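Long-range contact in lysine cyclodeaminase (Streptomyces pristinaespiralis, PDB 5YU3), which probably converts L-lysine into L-pipecolic acid with loss of ammonia, using bound NAD, and also recognises L-ornithine and L-2,4-diaminobutyric acid: residues E53-M65 with L76-R88. Numbering follows the deposited sequence.
With PRO (proline), chain G; NAD (nicotinamide-adenine-dinucleotide), chain F.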
# COMPACT_ATOMS: atom_id res chain seq x y z
N GLU A 53 12.87 3.06 2.39
CA GLU A 53 14.14 3.35 1.74
C GLU A 53 14.92 2.08 1.45
O GLU A 53 14.88 1.12 2.23
CB GLU A 53 14.98 4.29 2.61
CG GLU A 53 14.45 5.72 2.63
CD GLU A 53 15.41 6.71 3.27
OE1 GLU A 53 15.15 7.92 3.17
OE2 GLU A 53 16.43 6.26 3.85
N ARG A 54 15.61 2.06 0.32
CA ARG A 54 16.44 0.93 -0.09
C ARG A 54 17.80 1.47 -0.50
O ARG A 54 17.88 2.41 -1.30
CB ARG A 54 15.80 0.14 -1.26
CG ARG A 54 14.44 -0.53 -0.94
CD ARG A 54 13.75 -1.03 -2.23
NE ARG A 54 13.48 0.10 -3.07
CZ ARG A 54 13.60 0.15 -4.39
NH1 ARG A 54 13.96 -0.90 -5.12
NH2 ARG A 54 13.36 1.31 -4.98
N SER A 55 18.88 0.89 0.03
CA SER A 55 20.20 1.47 -0.20
C SER A 55 20.96 0.84 -1.36
O SER A 55 21.84 1.50 -1.93
CB SER A 55 21.05 1.37 1.06
OG SER A 55 21.38 0.02 1.32
N GLU A 56 20.66 -0.41 -1.72
CA GLU A 56 21.34 -1.15 -2.78
C GLU A 56 20.46 -1.27 -4.02
O GLU A 56 19.25 -1.46 -3.89
CB GLU A 56 21.71 -2.57 -2.31
CG GLU A 56 22.49 -2.60 -1.02
CD GLU A 56 23.73 -1.75 -1.10
OE1 GLU A 56 24.42 -1.81 -2.14
OE2 GLU A 56 24.00 -1.00 -0.13
N PRO A 57 21.05 -1.23 -5.22
CA PRO A 57 22.58 -1.04 -5.53
C PRO A 57 22.94 0.47 -5.36
O PRO A 57 24.13 0.82 -5.16
CB PRO A 57 22.72 -1.46 -6.73
CG PRO A 57 21.29 -1.32 -7.45
CD PRO A 57 20.39 -1.56 -6.54
N VAL A 58 21.93 1.33 -5.46
CA VAL A 58 22.04 2.76 -5.14
C VAL A 58 20.80 3.15 -4.35
O VAL A 58 19.76 2.47 -4.42
CB VAL A 58 22.15 3.62 -6.41
CG1 VAL A 58 23.35 3.20 -7.25
CG2 VAL A 58 20.89 3.50 -7.23
N PRO A 59 20.87 4.23 -3.57
CA PRO A 59 19.72 4.61 -2.74
C PRO A 59 18.48 4.89 -3.58
O PRO A 59 18.51 5.66 -4.55
CB PRO A 59 20.20 5.85 -1.99
CG PRO A 59 21.80 5.70 -2.09
CD PRO A 59 22.02 5.15 -3.25
N GLY A 60 17.38 4.25 -3.19
CA GLY A 60 16.09 4.45 -3.83
C GLY A 60 15.00 4.30 -2.79
O GLY A 60 15.28 4.24 -1.59
N ILE A 61 13.74 4.24 -3.23
CA ILE A 61 12.63 4.18 -2.29
C ILE A 61 11.46 3.50 -2.98
O ILE A 61 11.32 3.54 -4.20
CB ILE A 61 12.25 5.59 -1.75
CG1 ILE A 61 11.32 5.49 -0.53
CG2 ILE A 61 11.64 6.48 -2.85
CD1 ILE A 61 11.12 6.81 0.21
N TRP A 62 10.63 2.83 -2.19
CA TRP A 62 9.44 2.16 -2.69
C TRP A 62 8.27 2.65 -1.86
O TRP A 62 8.32 2.60 -0.63
CB TRP A 62 9.61 0.63 -2.61
CG TRP A 62 8.48 -0.10 -3.22
CD1 TRP A 62 8.34 -0.46 -4.54
CD2 TRP A 62 7.30 -0.57 -2.56
NE1 TRP A 62 7.15 -1.12 -4.73
CE2 TRP A 62 6.49 -1.20 -3.53
CE3 TRP A 62 6.85 -0.52 -1.23
CZ2 TRP A 62 5.26 -1.78 -3.21
CZ3 TRP A 62 5.63 -1.09 -0.93
CH2 TRP A 62 4.85 -1.71 -1.91
N GLU A 63 7.23 3.15 -2.52
CA GLU A 63 6.20 3.92 -1.84
C GLU A 63 4.80 3.38 -2.13
O GLU A 63 4.55 2.75 -3.16
CB GLU A 63 6.27 5.40 -2.24
CG GLU A 63 7.57 6.06 -1.82
CD GLU A 63 7.72 7.48 -2.35
OE1 GLU A 63 7.58 7.68 -3.57
OE2 GLU A 63 7.97 8.39 -1.54
N TRP A 64 3.90 3.68 -1.20
CA TRP A 64 2.48 3.41 -1.33
C TRP A 64 1.73 4.74 -1.25
O TRP A 64 2.04 5.59 -0.41
CB TRP A 64 1.99 2.44 -0.24
CG TRP A 64 2.46 2.77 1.15
CD1 TRP A 64 1.83 3.56 2.07
CD2 TRP A 64 3.67 2.32 1.78
NE1 TRP A 64 2.57 3.64 3.23
CE2 TRP A 64 3.70 2.88 3.08
CE3 TRP A 64 4.74 1.50 1.37
CZ2 TRP A 64 4.75 2.65 3.97
CZ3 TRP A 64 5.78 1.27 2.28
CH2 TRP A 64 5.77 1.85 3.56
N MET A 65 0.76 4.92 -2.15
CA MET A 65 0.06 6.18 -2.34
C MET A 65 -1.44 5.91 -2.43
O MET A 65 -1.97 5.62 -3.52
CB MET A 65 0.57 6.91 -3.58
CG MET A 65 2.08 7.08 -3.59
SD MET A 65 2.77 7.78 -5.10
CE MET A 65 1.81 9.28 -5.30
N LEU A 76 -4.91 2.74 -4.92
CA LEU A 76 -3.59 2.61 -4.33
C LEU A 76 -2.55 2.47 -5.43
O LEU A 76 -2.60 1.51 -6.21
CB LEU A 76 -3.51 1.42 -3.37
CG LEU A 76 -2.20 1.34 -2.56
CD1 LEU A 76 -2.16 2.37 -1.43
CD2 LEU A 76 -1.95 -0.06 -2.01
N LYS A 77 -1.59 3.39 -5.50
CA LYS A 77 -0.44 3.18 -6.36
C LYS A 77 0.74 2.71 -5.52
O LYS A 77 1.03 3.28 -4.46
CB LYS A 77 -0.06 4.42 -7.16
CG LYS A 77 1.13 4.11 -8.09
CD LYS A 77 1.37 5.17 -9.16
CE LYS A 77 2.32 6.25 -8.67
NZ LYS A 77 2.43 7.36 -9.65
N THR A 78 1.38 1.65 -5.99
CA THR A 78 2.62 1.14 -5.43
C THR A 78 3.70 1.38 -6.47
O THR A 78 3.53 1.00 -7.63
CB THR A 78 2.51 -0.35 -5.10
OG1 THR A 78 1.88 -1.03 -6.19
CG2 THR A 78 1.67 -0.56 -3.84
N VAL A 79 4.78 2.04 -6.07
CA VAL A 79 5.73 2.51 -7.07
C VAL A 79 7.12 2.57 -6.46
O VAL A 79 7.31 3.07 -5.35
CB VAL A 79 5.29 3.87 -7.65
CG1 VAL A 79 5.05 4.89 -6.52
CG2 VAL A 79 6.32 4.38 -8.65
N GLY A 80 8.10 2.05 -7.20
CA GLY A 80 9.49 2.13 -6.79
C GLY A 80 10.24 3.21 -7.56
O GLY A 80 9.94 3.50 -8.71
N TYR A 81 11.21 3.81 -6.88
CA TYR A 81 12.23 4.67 -7.49
C TYR A 81 13.55 3.94 -7.29
O TYR A 81 14.00 3.76 -6.16
CB TYR A 81 12.25 6.05 -6.84
CG TYR A 81 13.51 6.85 -7.10
CD1 TYR A 81 13.71 7.49 -8.31
CD2 TYR A 81 14.48 6.98 -6.11
CE1 TYR A 81 14.88 8.25 -8.55
CE2 TYR A 81 15.64 7.74 -6.33
CZ TYR A 81 15.83 8.36 -7.56
OH TYR A 81 16.97 9.12 -7.79
N SER A 82 14.14 3.46 -8.39
CA SER A 82 15.34 2.62 -8.35
C SER A 82 16.26 3.10 -9.45
O SER A 82 16.27 2.55 -10.57
CB SER A 82 14.99 1.14 -8.51
OG SER A 82 13.93 0.77 -7.61
N PRO A 83 17.07 4.13 -9.18
CA PRO A 83 17.74 4.87 -10.26
C PRO A 83 18.84 4.09 -10.97
O PRO A 83 19.32 4.56 -12.01
CB PRO A 83 18.31 6.10 -9.55
CG PRO A 83 18.23 5.71 -7.99
CD PRO A 83 17.24 4.84 -7.86
N ALA A 84 19.25 2.94 -10.46
CA ALA A 84 20.16 2.08 -11.20
C ALA A 84 19.44 1.14 -12.15
O ALA A 84 20.11 0.41 -12.89
CB ALA A 84 21.03 1.25 -10.24
N ASN A 85 18.10 1.14 -12.16
CA ASN A 85 17.37 0.21 -13.03
C ASN A 85 17.77 0.32 -14.49
O ASN A 85 18.02 -0.72 -15.12
CB ASN A 85 15.86 0.43 -12.86
CG ASN A 85 15.25 -0.51 -11.82
OD1 ASN A 85 15.96 -1.23 -11.13
ND2 ASN A 85 13.92 -0.49 -11.71
N PRO A 86 17.83 1.51 -15.11
CA PRO A 86 18.12 1.56 -16.55
C PRO A 86 19.47 0.96 -16.91
O PRO A 86 19.55 0.08 -17.78
CB PRO A 86 18.03 3.05 -16.88
CG PRO A 86 17.02 3.57 -15.73
CD PRO A 86 17.38 2.89 -14.66
N ALA A 87 20.53 1.39 -16.23
CA ALA A 87 21.88 0.94 -16.57
C ALA A 87 22.11 -0.52 -16.19
O ALA A 87 22.75 -1.26 -16.95
CB ALA A 87 22.92 1.83 -15.87
N ARG A 88 21.61 -0.95 -15.04
CA ARG A 88 21.92 -2.29 -14.54
C ARG A 88 21.00 -3.37 -15.08
O ARG A 88 21.45 -4.50 -15.32
CB ARG A 88 21.86 -2.31 -13.01
CG ARG A 88 23.02 -1.61 -12.35
CD ARG A 88 23.37 -2.34 -11.08
NE ARG A 88 24.47 -1.70 -10.38
CZ ARG A 88 25.14 -2.28 -9.39
NH1 ARG A 88 24.81 -3.51 -9.00
NH2 ARG A 88 26.13 -1.64 -8.79
N PRO G . 7.15 10.27 -6.75
CA PRO G . 6.62 9.25 -7.80
C PRO G . 5.07 9.32 -7.88
O PRO G . 4.56 8.32 -8.42
CB PRO G . 7.06 8.13 -7.36
CG PRO G . 8.51 8.51 -6.77
CD PRO G . 8.55 9.80 -6.66
OXT PRO G . 4.36 10.31 -7.47
PA NAD F . 15.26 8.32 -15.00
O1A NAD F . 16.27 7.45 -14.31
O2A NAD F . 14.55 7.81 -16.24
O5B NAD F . 15.99 9.68 -15.45
C5B NAD F . 16.70 10.47 -14.49
C4B NAD F . 17.84 11.13 -15.23
O4B NAD F . 18.48 12.08 -14.37
C3B NAD F . 18.93 10.12 -15.63
O3B NAD F . 19.10 10.13 -17.07
C2B NAD F . 20.17 10.62 -14.92
O2B NAD F . 21.37 10.45 -15.66
C1B NAD F . 19.86 12.09 -14.74
N9A NAD F . 20.62 12.81 -13.69
C8A NAD F . 21.03 12.35 -12.48
N7A NAD F . 21.68 13.34 -11.80
C5A NAD F . 21.67 14.44 -12.59
C6A NAD F . 22.17 15.83 -12.51
N6A NAD F . 22.83 16.27 -11.41
N1A NAD F . 21.93 16.64 -13.56
C2A NAD F . 21.28 16.25 -14.67
N3A NAD F . 20.81 15.00 -14.82
C4A NAD F . 20.97 14.08 -13.83
O3 NAD F . 14.16 8.74 -13.88
PN NAD F . 12.77 9.49 -14.13
O1N NAD F . 12.96 10.49 -15.25
O2N NAD F . 11.68 8.45 -14.20
O5D NAD F . 12.57 10.27 -12.73
C5D NAD F . 13.33 11.44 -12.44
C4D NAD F . 12.87 12.02 -11.10
O4D NAD F . 11.47 12.33 -11.16
C3D NAD F . 13.02 11.02 -9.97
O3D NAD F . 13.40 11.74 -8.77
C2D NAD F . 11.61 10.50 -9.77
O2D NAD F . 11.40 9.93 -8.47
C1D NAD F . 10.83 11.77 -10.02
N1N NAD F . 9.41 11.58 -10.29
C2N NAD F . 8.56 12.53 -9.88
C3N NAD F . 7.20 12.43 -10.10
C7N NAD F . 6.30 13.52 -9.63
O7N NAD F . 5.10 13.36 -9.60
N7N NAD F . 6.86 14.70 -9.29
C4N NAD F . 6.70 11.33 -10.81
C5N NAD F . 7.61 10.37 -11.25
C6N NAD F . 8.97 10.52 -11.00
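The antiparallel beta hairpin of strands 60-69 and 73-81 forms one wall of the proline pocket, and its hydrogen-bonded pairs Glu63–Val79 and Met65–Lys77 both turn their side chains to the ligand. Lys77 starts with CG anti to its amide nitrogen (chi1 -178°) and bends at chi3, bringing Lys77 NZ to a hydrogen bond of 2.6 Å with atom O of the bound proline. NZ also forms a salt bridge with Asp308 and a hydrogen bond with Thr118. Met65 SD packs 3.9 Å from Lys77 CE, and equally close to Val79 CG1, a methyl that in turn touches the proline CB. Glu63 OE2 forms a salt bridge with Arg49, while Glu63 OE1 approaches the proline CG at 3.4 Å. Further along this face, Tyr81 carries the wall to the cofactor, its CD1 3.4 Å from the NAD ribose oxygen O2D.

On the opposite face, toward the second subunit, the Trp62 indole runs beside Thr78, both side chains pointing the same way, with Trp62 CZ2 3.6 Å from Thr78 CB; Tyr101 of the second subunit meets the same indole. Beyond the strands, Val58 CG2 packs on Pro83 CG, and Pro57 CB sits over the centre of the Arg88 guanidinium. Arg54 holds Ser82 through both terminal nitrogens: NH1 and NH2 donate to the single atom OG, at 3.0 and 2.7 Å, which lies only 3° out of the guanidinium plane.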